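Local coordinates for protein nuclear RNA export factor 2 (PDB 6MRK) that acts with Piwi and Nxt1 in cotranscriptional transposon silencing in the ovary, binds RNA and may take part in mRNA export, this chain being its NTF2-like domain, at residues G10-V15 / T114-Y119; L23-D29 / R104-F109; V128-D134 / V152-R158. All coordinates share one frame; numbering follows the deposited sequence.

Contact 1. Residues G10-V15 / T114-Y119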
loop_
_atom_site.group_PDB
_atom_site.type_symbol
_atom_site.label_atom_id
_atom_site.label_comp_id
_atom_site.label_asym_id
_atom_site.label_seq_id
_atom_site.Cartn_x
_atom_site.Cartn_y
_atom_site.Cartn_z
ATOM N N GLY A 10 20.959 -2.719 -5.045
ATOM C CA GLY A 10 21.093 -1.481 -5.837
ATOM C C GLY A 10 20.042 -0.467 -5.439
ATOM O O GLY A 10 20.298 0.750 -5.509
ATOM N N ALA A 11 18.907 -0.965 -4.972
ATOM C CA ALA A 11 17.759 -0.171 -4.496
ATOM C C ALA A 11 18.044 0.437 -3.119
ATOM O O ALA A 11 17.205 1.219 -2.655
ATOM C CB ALA A 11 16.548 -1.065 -4.435
ATOM N N TYR A 12 19.150 0.092 -2.466
ATOM C CA TYR A 12 19.322 0.438 -1.037
ATOM C C TYR A 12 19.219 1.950 -0.810
ATOM O O TYR A 12 18.464 2.350 0.098
ATOM C CB TYR A 12 20.642 -0.019 -0.422
ATOM C CG TYR A 12 20.714 0.431 1.019
ATOM C CD1 TYR A 12 19.844 -0.104 1.963
ATOM C CD2 TYR A 12 21.548 1.476 1.418
ATOM C CE1 TYR A 12 19.846 0.333 3.275
ATOM C CE2 TYR A 12 21.572 1.916 2.737
ATOM C CZ TYR A 12 20.712 1.339 3.667
ATOM O OH TYR A 12 20.663 1.719 4.981
ATOM N N GLU A 13 19.961 2.779 -1.543
ATOM C CA GLU A 13 20.014 4.220 -1.174
ATOM C C GLU A 13 18.821 4.970 -1.794
ATOM O O GLU A 13 18.746 6.182 -1.565
ATOM C CB GLU A 13 21.389 4.851 -1.428
ATOM C CG GLU A 13 21.953 4.707 -2.828
ATOM C CD GLU A 13 23.161 5.610 -3.047
ATOM O OE1 GLU A 13 23.777 6.048 -2.038
ATOM O OE2 GLU A 13 23.474 5.892 -4.219
ATOM N N LEU A 14 17.888 4.275 -2.466
ATOM C CA LEU A 14 16.572 4.827 -2.920
ATOM C C LEU A 14 15.571 4.849 -1.758
ATOM O O LEU A 14 14.585 5.601 -1.839
ATOM C CB LEU A 14 16.007 4.005 -4.088
ATOM C CG LEU A 14 14.479 3.909 -4.156
ATOM C CD1 LEU A 14 13.984 4.009 -5.592
ATOM C CD2 LEU A 14 13.966 2.632 -3.480
ATOM N N VAL A 15 15.760 4.037 -0.726
ATOM C CA VAL A 15 14.855 4.125 0.452
ATOM C C VAL A 15 15.037 5.534 1.013
ATOM O O VAL A 15 14.089 6.303 0.954
ATOM C CB VAL A 15 15.095 3.024 1.508
ATOM C CG1 VAL A 15 14.139 3.153 2.698
ATOM C CG2 VAL A 15 14.994 1.632 0.888
ATOM N N THR A 114 10.286 -0.922 5.947
ATOM C CA THR A 114 10.445 -0.731 4.491
ATOM C C THR A 114 10.237 -2.089 3.824
ATOM O O THR A 114 10.642 -3.115 4.389
ATOM C CB THR A 114 11.818 -0.087 4.247
ATOM O OG1 THR A 114 11.480 1.275 4.015
ATOM C CG2 THR A 114 12.645 -0.678 3.116
ATOM N N ASP A 115 9.626 -2.105 2.655
ATOM C CA ASP A 115 9.594 -3.312 1.793
ATOM C C ASP A 115 9.749 -2.846 0.352
ATOM O O ASP A 115 8.769 -2.347 -0.187
ATOM C CB ASP A 115 8.295 -4.114 1.948
ATOM C CG ASP A 115 8.073 -4.708 3.327
ATOM O OD1 ASP A 115 7.700 -3.930 4.233
ATOM O OD2 ASP A 115 8.274 -5.942 3.491
ATOM N N VAL A 116 10.932 -2.979 -0.239
ATOM C CA VAL A 116 11.113 -2.710 -1.695
ATOM C C VAL A 116 10.821 -4.014 -2.423
ATOM O O VAL A 116 11.487 -4.989 -2.134
ATOM C CB VAL A 116 12.516 -2.176 -2.036
ATOM C CG1 VAL A 116 12.616 -1.867 -3.519
ATOM C CG2 VAL A 116 12.887 -0.952 -1.208
ATOM N N MET A 117 9.844 -4.033 -3.316
ATOM C CA MET A 117 9.269 -5.303 -3.819
ATOM C C MET A 117 9.638 -5.514 -5.286
ATOM O O MET A 117 9.672 -6.681 -5.688
ATOM C CB MET A 117 7.748 -5.311 -3.671
ATOM C CG MET A 117 7.278 -4.990 -2.256
ATOM S SD MET A 117 7.521 -6.297 -1.008
ATOM C CE MET A 117 6.990 -7.760 -1.899
ATOM N N HIS A 118 9.857 -4.444 -6.057
ATOM C CA HIS A 118 10.377 -4.496 -7.449
ATOM C C HIS A 118 11.388 -3.380 -7.630
ATOM O O HIS A 118 11.277 -2.356 -6.948
ATOM C CB HIS A 118 9.267 -4.384 -8.480
ATOM C CG HIS A 118 8.240 -5.442 -8.293
ATOM N ND1 HIS A 118 6.890 -5.225 -8.525
ATOM C CD2 HIS A 118 8.349 -6.708 -7.839
ATOM C CE1 HIS A 118 6.217 -6.325 -8.248
ATOM N NE2 HIS A 118 7.096 -7.255 -7.830
ATOM N N TYR A 119 12.362 -3.593 -8.497
ATOM C CA TYR A 119 13.341 -2.544 -8.833
ATOM C C TYR A 119 14.040 -2.900 -10.132
ATOM O O TYR A 119 14.650 -3.953 -10.187
ATOM C CB TYR A 119 14.338 -2.378 -7.697
ATOM C CG TYR A 119 15.394 -1.349 -7.977
ATOM C CD1 TYR A 119 15.184 -0.014 -7.707
ATOM C CD2 TYR A 119 16.612 -1.717 -8.514
ATOM C CE1 TYR A 119 16.172 0.929 -7.940
ATOM C CE2 TYR A 119 17.609 -0.793 -8.762
ATOM C CZ TYR A 119 17.391 0.538 -8.468
ATOM O OH TYR A 119 18.387 1.437 -8.713
#

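Contact 2. Residues L23-D29 / R104-F109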
loop_
_atom_site.group_PDB
_atom_site.type_symbol
_atom_site.label_atom_id
_atom_site.label_comp_id
_atom_site.label_asym_id
_atom_site.label_seq_id
_atom_site.Cartn_x
_atom_site.Cartn_y
_atom_site.Cartn_z
ATOM N N LEU A 23 8.453 11.875 2.331
ATOM C CA LEU A 23 7.769 11.903 3.652
ATOM C C LEU A 23 8.049 13.239 4.343
ATOM O O LEU A 23 7.094 13.872 4.804
ATOM C CB LEU A 23 8.248 10.727 4.509
ATOM C CG LEU A 23 7.334 9.504 4.528
ATOM C CD1 LEU A 23 6.572 9.340 3.236
ATOM C CD2 LEU A 23 8.115 8.243 4.808
ATOM N N ARG A 24 9.310 13.666 4.415
ATOM C CA ARG A 24 9.653 14.942 5.085
ATOM C C ARG A 24 8.905 16.094 4.414
ATOM O O ARG A 24 8.525 17.015 5.128
ATOM C CB ARG A 24 11.158 15.187 5.082
ATOM C CG ARG A 24 11.858 14.620 6.309
ATOM C CD ARG A 24 13.361 14.519 6.091
ATOM N NE ARG A 24 14.089 13.741 7.100
ATOM C CZ ARG A 24 14.879 12.687 6.855
ATOM N NH1 ARG A 24 15.058 12.235 5.623
ATOM N NH2 ARG A 24 15.500 12.086 7.857
ATOM N N GLU A 25 8.697 16.050 3.102
ATOM C CA GLU A 25 8.101 17.183 2.353
ATOM C C GLU A 25 6.573 17.134 2.392
ATOM O O GLU A 25 5.963 18.170 2.086
ATOM C CB GLU A 25 8.584 17.162 0.913
ATOM C CG GLU A 25 8.277 18.439 0.163
ATOM C CD GLU A 25 9.182 18.637 -1.047
ATOM O OE1 GLU A 25 10.053 17.756 -1.300
ATOM O OE2 GLU A 25 9.021 19.665 -1.737
ATOM N N PHE A 26 5.973 15.980 2.702
ATOM C CA PHE A 26 4.510 15.841 2.906
ATOM C C PHE A 26 4.168 16.486 4.246
ATOM O O PHE A 26 3.108 17.107 4.348
ATOM C CB PHE A 26 4.069 14.375 2.859
ATOM C CG PHE A 26 2.589 14.182 3.059
ATOM C CD1 PHE A 26 1.713 14.331 1.997
ATOM C CD2 PHE A 26 2.063 13.884 4.310
ATOM C CE1 PHE A 26 0.345 14.184 2.175
ATOM C CE2 PHE A 26 0.694 13.722 4.485
ATOM C CZ PHE A 26 -0.162 13.878 3.416
ATOM N N GLU A 27 5.081 16.365 5.212
ATOM C CA GLU A 27 4.904 16.718 6.651
ATOM C C GLU A 27 4.212 18.075 6.793
ATOM O O GLU A 27 3.076 18.103 7.322
ATOM C CB GLU A 27 6.244 16.667 7.401
ATOM C CG GLU A 27 6.705 15.235 7.652
ATOM C CD GLU A 27 7.685 14.975 8.782
ATOM O OE1 GLU A 27 8.277 15.946 9.298
ATOM O OE2 GLU A 27 7.857 13.784 9.137
ATOM N N ASN A 28 4.864 19.152 6.359
ATOM C CA ASN A 28 4.314 20.524 6.508
ATOM C C ASN A 28 3.329 20.769 5.359
ATOM O O ASN A 28 3.766 20.812 4.190
ATOM C CB ASN A 28 5.421 21.573 6.619
ATOM C CG ASN A 28 4.895 22.957 6.925
ATOM O OD1 ASN A 28 3.705 23.219 6.782
ATOM N ND2 ASN A 28 5.780 23.847 7.337
ATOM N N ASP A 29 2.044 20.920 5.695
ATOM C CA ASP A 29 0.915 21.031 4.727
ATOM C C ASP A 29 0.987 22.364 3.970
ATOM O O ASP A 29 0.394 22.439 2.892
ATOM C CB ASP A 29 -0.450 20.836 5.404
ATOM C CG ASP A 29 -0.712 21.690 6.638
ATOM O OD1 ASP A 29 0.265 22.055 7.326
ATOM O OD2 ASP A 29 -1.900 21.968 6.909
ATOM N N ARG A 104 -1.748 18.229 8.943
ATOM C CA ARG A 104 -0.289 18.282 9.138
ATOM C C ARG A 104 0.134 17.045 9.922
ATOM O O ARG A 104 -0.624 16.623 10.823
ATOM C CB ARG A 104 0.087 19.543 9.910
ATOM C CG ARG A 104 1.509 19.975 9.626
ATOM C CD ARG A 104 1.839 21.246 10.345
ATOM N NE ARG A 104 3.284 21.372 10.372
ATOM C CZ ARG A 104 3.944 22.462 10.732
ATOM N NH1 ARG A 104 3.288 23.546 11.114
ATOM N NH2 ARG A 104 5.263 22.464 10.708
ATOM N N VAL A 105 1.302 16.497 9.594
ATOM C CA VAL A 105 1.861 15.315 10.307
ATOM C C VAL A 105 3.328 15.595 10.627
ATOM O O VAL A 105 3.849 16.606 10.158
ATOM C CB VAL A 105 1.686 14.017 9.488
ATOM C CG1 VAL A 105 0.225 13.727 9.177
ATOM C CG2 VAL A 105 2.510 14.035 8.206
ATOM N N THR A 106 3.897 14.743 11.470
ATOM C CA THR A 106 5.342 14.513 11.709
ATOM C C THR A 106 5.504 12.988 11.753
ATOM O O THR A 106 4.921 12.367 12.647
ATOM C CB THR A 106 5.784 15.193 13.014
ATOM O OG1 THR A 106 5.698 16.608 12.829
ATOM C CG2 THR A 106 7.189 14.861 13.447
ATOM N N HIS A 107 6.217 12.391 10.801
ATOM C CA HIS A 107 6.509 10.937 10.806
ATOM C C HIS A 107 7.579 10.641 11.860
ATOM O O HIS A 107 8.511 11.443 12.002
ATOM C CB HIS A 107 6.953 10.465 9.417
ATOM C CG HIS A 107 6.007 10.797 8.321
ATOM N ND1 HIS A 107 5.910 12.070 7.808
ATOM C CD2 HIS A 107 5.158 10.021 7.611
ATOM C CE1 HIS A 107 5.020 12.078 6.837
ATOM N NE2 HIS A 107 4.542 10.826 6.686
ATOM N N ASP A 108 7.477 9.497 12.531
ATOM C CA ASP A 108 8.538 8.974 13.431
ATOM C C ASP A 108 9.464 8.088 12.587
ATOM O O ASP A 108 9.182 6.901 12.430
ATOM C CB ASP A 108 7.912 8.277 14.644
ATOM C CG ASP A 108 8.900 7.561 15.559
ATOM O OD1 ASP A 108 10.110 7.588 15.271
ATOM O OD2 ASP A 108 8.447 6.949 16.545
ATOM N N PHE A 109 10.552 8.637 12.062
ATOM C CA PHE A 109 11.401 7.949 11.056
ATOM C C PHE A 109 12.059 6.710 11.641
ATOM O O PHE A 109 12.360 5.797 10.880
ATOM C CB PHE A 109 12.450 8.902 10.488
ATOM C CG PHE A 109 11.852 9.789 9.430
ATOM C CD1 PHE A 109 11.239 10.987 9.759
ATOM C CD2 PHE A 109 11.806 9.358 8.119
ATOM C CE1 PHE A 109 10.639 11.757 8.779
ATOM C CE2 PHE A 109 11.207 10.134 7.142
ATOM C CZ PHE A 109 10.616 11.323 7.474
#

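Contact 3. Residues V128-D134 / V152-R158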
loop_
_atom_site.group_PDB
_atom_site.type_symbol
_atom_site.label_atom_id
_atom_site.label_comp_id
_atom_site.label_asym_id
_atom_site.label_seq_id
_atom_site.Cartn_x
_atom_site.Cartn_y
_atom_site.Cartn_z
ATOM N N VAL A 128 6.121 1.409 2.887
ATOM C CA VAL A 128 6.652 1.831 4.209
ATOM C C VAL A 128 5.519 1.637 5.226
ATOM O O VAL A 128 4.359 1.918 4.897
ATOM C CB VAL A 128 7.186 3.273 4.139
ATOM C CG1 VAL A 128 6.073 4.286 3.969
ATOM C CG2 VAL A 128 8.025 3.634 5.341
ATOM N N ALA A 129 5.826 1.080 6.390
ATOM C CA ALA A 129 4.901 0.981 7.539
ATOM C C ALA A 129 5.538 1.763 8.684
ATOM O O ALA A 129 6.742 1.553 8.970
ATOM C CB ALA A 129 4.677 -0.471 7.897
ATOM N N GLY A 130 4.798 2.667 9.301
ATOM C CA GLY A 130 5.392 3.478 10.377
ATOM C C GLY A 130 4.362 4.079 11.306
ATOM O O GLY A 130 3.206 3.593 11.338
ATOM N N LEU A 131 4.800 5.095 12.042
ATOM C CA LEU A 131 3.975 5.824 13.019
ATOM C C LEU A 131 4.174 7.305 12.728
ATOM O O LEU A 131 5.329 7.721 12.475
ATOM C CB LEU A 131 4.424 5.436 14.429
ATOM C CG LEU A 131 3.799 6.257 15.555
ATOM C CD1 LEU A 131 3.224 5.359 16.641
ATOM C CD2 LEU A 131 4.801 7.243 16.146
ATOM N N LEU A 132 3.077 8.054 12.700
ATOM C CA LEU A 132 3.133 9.523 12.565
ATOM C C LEU A 132 2.230 10.161 13.612
ATOM O O LEU A 132 1.345 9.477 14.182
ATOM C CB LEU A 132 2.758 9.959 11.144
ATOM C CG LEU A 132 1.440 9.447 10.560
ATOM C CD1 LEU A 132 0.238 10.203 11.107
ATOM C CD2 LEU A 132 1.466 9.570 9.040
ATOM N N ARG A 133 2.513 11.425 13.891
ATOM C CA ARG A 133 1.679 12.243 14.791
ATOM C C ARG A 133 0.845 13.161 13.900
ATOM O O ARG A 133 1.431 13.878 13.074
ATOM C CB ARG A 133 2.530 12.989 15.817
ATOM C CG ARG A 133 1.764 14.108 16.502
ATOM C CD ARG A 133 2.557 14.856 17.553
ATOM N NE ARG A 133 3.850 15.332 17.073
ATOM C CZ ARG A 133 5.042 14.962 17.550
ATOM N NH1 ARG A 133 5.141 14.105 18.555
ATOM N NH2 ARG A 133 6.142 15.480 17.028
ATOM N N ASP A 134 -0.475 13.068 14.028
ATOM C CA ASP A 134 -1.430 14.059 13.470
ATOM C C ASP A 134 -1.432 15.286 14.393
ATOM O O ASP A 134 -1.600 15.140 15.629
ATOM C CB ASP A 134 -2.819 13.447 13.250
ATOM C CG ASP A 134 -3.844 14.393 12.633
ATOM O OD1 ASP A 134 -3.720 15.618 12.833
ATOM O OD2 ASP A 134 -4.775 13.894 11.972
ATOM N N VAL A 152 -2.286 13.625 17.925
ATOM C CA VAL A 152 -2.814 12.230 17.754
ATOM C C VAL A 152 -1.770 11.365 17.043
ATOM O O VAL A 152 -1.483 11.630 15.861
ATOM C CB VAL A 152 -4.158 12.179 16.996
ATOM C CG1 VAL A 152 -4.846 10.819 17.105
ATOM C CG2 VAL A 152 -5.109 13.263 17.459
ATOM N N LEU A 153 -1.271 10.328 17.720
ATOM C CA LEU A 153 -0.443 9.281 17.080
ATOM C C LEU A 153 -1.325 8.383 16.215
ATOM O O LEU A 153 -2.346 7.902 16.689
ATOM C CB LEU A 153 0.238 8.440 18.152
ATOM C CG LEU A 153 1.167 9.200 19.089
ATOM C CD1 LEU A 153 2.162 8.233 19.717
ATOM C CD2 LEU A 153 1.895 10.332 18.370
ATOM N N LEU A 154 -0.908 8.132 14.987
ATOM C CA LEU A 154 -1.619 7.183 14.107
ATOM C C LEU A 154 -0.636 6.151 13.586
ATOM O O LEU A 154 0.561 6.484 13.464
ATOM C CB LEU A 154 -2.258 7.971 12.971
ATOM C CG LEU A 154 -3.399 8.868 13.425
ATOM C CD1 LEU A 154 -3.634 9.974 12.415
ATOM C CD2 LEU A 154 -4.661 8.041 13.673
ATOM N N GLY A 155 -1.143 4.947 13.315
ATOM C CA GLY A 155 -0.458 3.971 12.453
ATOM C C GLY A 155 -0.681 4.363 11.012
ATOM O O GLY A 155 -1.658 5.072 10.749
ATOM N N PHE A 156 0.216 3.982 10.112
ATOM C CA PHE A 156 0.037 4.255 8.669
ATOM C C PHE A 156 0.905 3.321 7.842
ATOM O O PHE A 156 1.908 2.798 8.315
ATOM C CB PHE A 156 0.345 5.715 8.355
ATOM C CG PHE A 156 1.804 6.013 8.165
ATOM C CD1 PHE A 156 2.592 6.356 9.239
ATOM C CD2 PHE A 156 2.376 5.964 6.907
ATOM C CE1 PHE A 156 3.932 6.654 9.065
ATOM C CE2 PHE A 156 3.718 6.251 6.735
ATOM C CZ PHE A 156 4.495 6.591 7.816
ATOM N N SER A 157 0.438 3.112 6.625
ATOM C CA SER A 157 1.137 2.444 5.516
ATOM C C SER A 157 1.169 3.470 4.390
ATOM O O SER A 157 0.169 4.209 4.251
ATOM C CB SER A 157 0.424 1.184 5.081
ATOM O OG SER A 157 0.573 0.134 6.029
ATOM N N ARG A 158 2.270 3.514 3.642
ATOM C CA ARG A 158 2.320 4.136 2.301
ATOM C C ARG A 158 2.923 3.156 1.295
ATOM O O ARG A 158 4.035 2.689 1.517
ATOM C CB ARG A 158 3.046 5.472 2.381
ATOM C CG ARG A 158 2.079 6.593 2.078
ATOM C CD ARG A 158 2.674 7.952 2.290
ATOM N NE ARG A 158 2.038 8.893 1.373
ATOM C CZ ARG A 158 1.616 10.114 1.694
ATOM N NH1 ARG A 158 1.064 10.872 0.761
ATOM N NH2 ARG A 158 1.721 10.566 2.937
#

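Contact 1. Residues G10-V15 / T114-Y119
Ala11 sets its methyl on the ring of Tyr119, a CH-pi contact in which CB stands 3.9 Å from the ring centroid and 19° off the ring normal. Leu14 comes to the same ring from another side, its CD1 lying near the ring plane at the edge, 4.4 Å from CE1 of Tyr119. The phenol lies alongside the start of the helix because CG of Tyr119 is anti to the backbone N (chi1 179°), and its hydroxyl makes a weak hydrogen bond to Arg176.

Three residues earlier on the strand, Val116 occupies the middle of the interface. Its CG1 faces Ala11 CB at 4.1 Å, while its CG2 meets Val15 CG2 at 3.9 Å. Val15 then reaches tip to tip toward Thr114, with CG1 3.5 Å from Thr114 OG1. No hydrogen bond joins the two segments, so apolar packing does the work, at the spacing of alternate strand residues for Thr114 and Val116.

Backbone bonds made outside the pair hold the strand in place: Thr114 and Val116 bond to Phe5, and Val116 also to Cys7. Asp115, on the other face, forms a salt bridge with a basic side chain of the partner protein chain. The first turn of helix 12-27 thus packs on the end of strand 104-119, between strand 5-6, whose Leu6 touches Ala11 and Val116, and strand 123-135, whose Ile126 touches Leu14.

Contact 2. Residues L23-D29 / R104-F109
The His107 ring carries Leu23 CG over one face, 3.9 Å from the ring centroid, and has Glu27 at its edge. The carboxylate of Glu27 is nearly coplanar with the imidazole, the planes only 6° apart. Farther along, the guanidinium of Arg24 lies flat on Phe109 in a cation-pi stack, with CZ 4.5 Å from the ring centroid. At the other end the amide of Asn28 stacks over one face of the Arg104 guanidinium, its OD1 being hydrogen-bonded to the backbone N of Glu30. Phe26 offers a ring edge to Val105, CD2 to CG2 3.9 Å.

Glu27 OE2 takes two hydrogen bonds from one residue. His107 ND1 donates at 2.9 Å, in its ring plane, to the anti lone pair, whereas His107 N comes in at 2.7 Å from above the carboxylate plane. An extended chain beyond CG (chi2 -158°) carries the carboxylate out from the helix to the strand. The backbone adds a weak bond, Val105 N to Glu27 O, 3.3 Å.

These residues fasten the C-terminal end of helix 12-27 to the beginning of strand 104-119; the short pieces 23-27 and 104-107 run roughly antiparallel, their N-to-C directions 148° apart. With ND1 as donor, the bond fixes the rotation of the imidazole, and the neighbouring carboxylate would tend to stabilise a protonated ring; the stacked arginine brings its charge onto an aromatic face.

Contact 3. Residues V128-D134 / V152-R158
Phe156 and Leu132 both hold CG between the backbone N and the carbonyl carbon (chi1 83° and 53°), which lays the ring of Phe156 back across the neighbouring strand and turns the leucine onto it. The ring is sandwiched between parts of that strand. Leu132 CD2 sits over one face, 3.8 Å from the centroid, and the backbone N of Gly130 lies above the opposite face. With no side chain at Gly130, the ring comes down close on the backbone, Phe156 CE1 being 3.4 Å from Gly130 C, with Leu131 C at the ring's edge.

Val128 CG1 comes obliquely to the same ring, 4.1 Å from CE2, and lies side by side with Arg158, CG1 to CB 3.6 Å. Toward the other end, Leu132 CD1 packs on Leu154 CB at 3.8 Å, and Leu154 CD1 runs beside Asp134 CB. Leu131 and Leu153 meet through their CD1 atoms on the reverse face, where Arg133 CB also rests on Leu153 CD2.

The two strands form a regular antiparallel ladder, with hydrogen-bonded pairs at Val128-Arg158, Gly130-Phe156, Leu132-Leu154 and Asp134-Val152. The bond from Leu154 N to Leu132 O is nearly straight, 2.7 Å at 175°; Phe156 N instead reaches Gly130 O from above the carbonyl plane at 3.3 Å, beside the inserted ring.

Strands 123-135 and 152-166 are thereby joined as neighbours in the curved sheet of the NTF2-like fold. The face bearing Phe156 is largely apolar, and its charged ends are matched: Asp134 forms a salt bridge with Arg65 of helix 59-70, and Arg158 one with Glu183, so the buried charges are probably balanced within the domain.

How the contacts relate
Contacts 1 and 2 pin the two ends of helix 12-27 to strand 104-119, with centres about 21 Å apart; along the chain, contact 2 is nested inside the loop that contact 1 closes. Contact 3 follows both in sequence and links the next two strands of the same sheet. Its centre is about 10 Å from that of contact 2, and the two touch: Asp108 N approaches Leu131 O at 2.8 Å, a probable hydrogen bond, and His107 CD2 packs on Phe156 CZ at 3.5 Å. Contact 1 lies about 20 Å from contact 3, centre to centre. The helix thus lies along strand 104-119 of the NTF2-like domain, whose sheet also meets the partner protein chain.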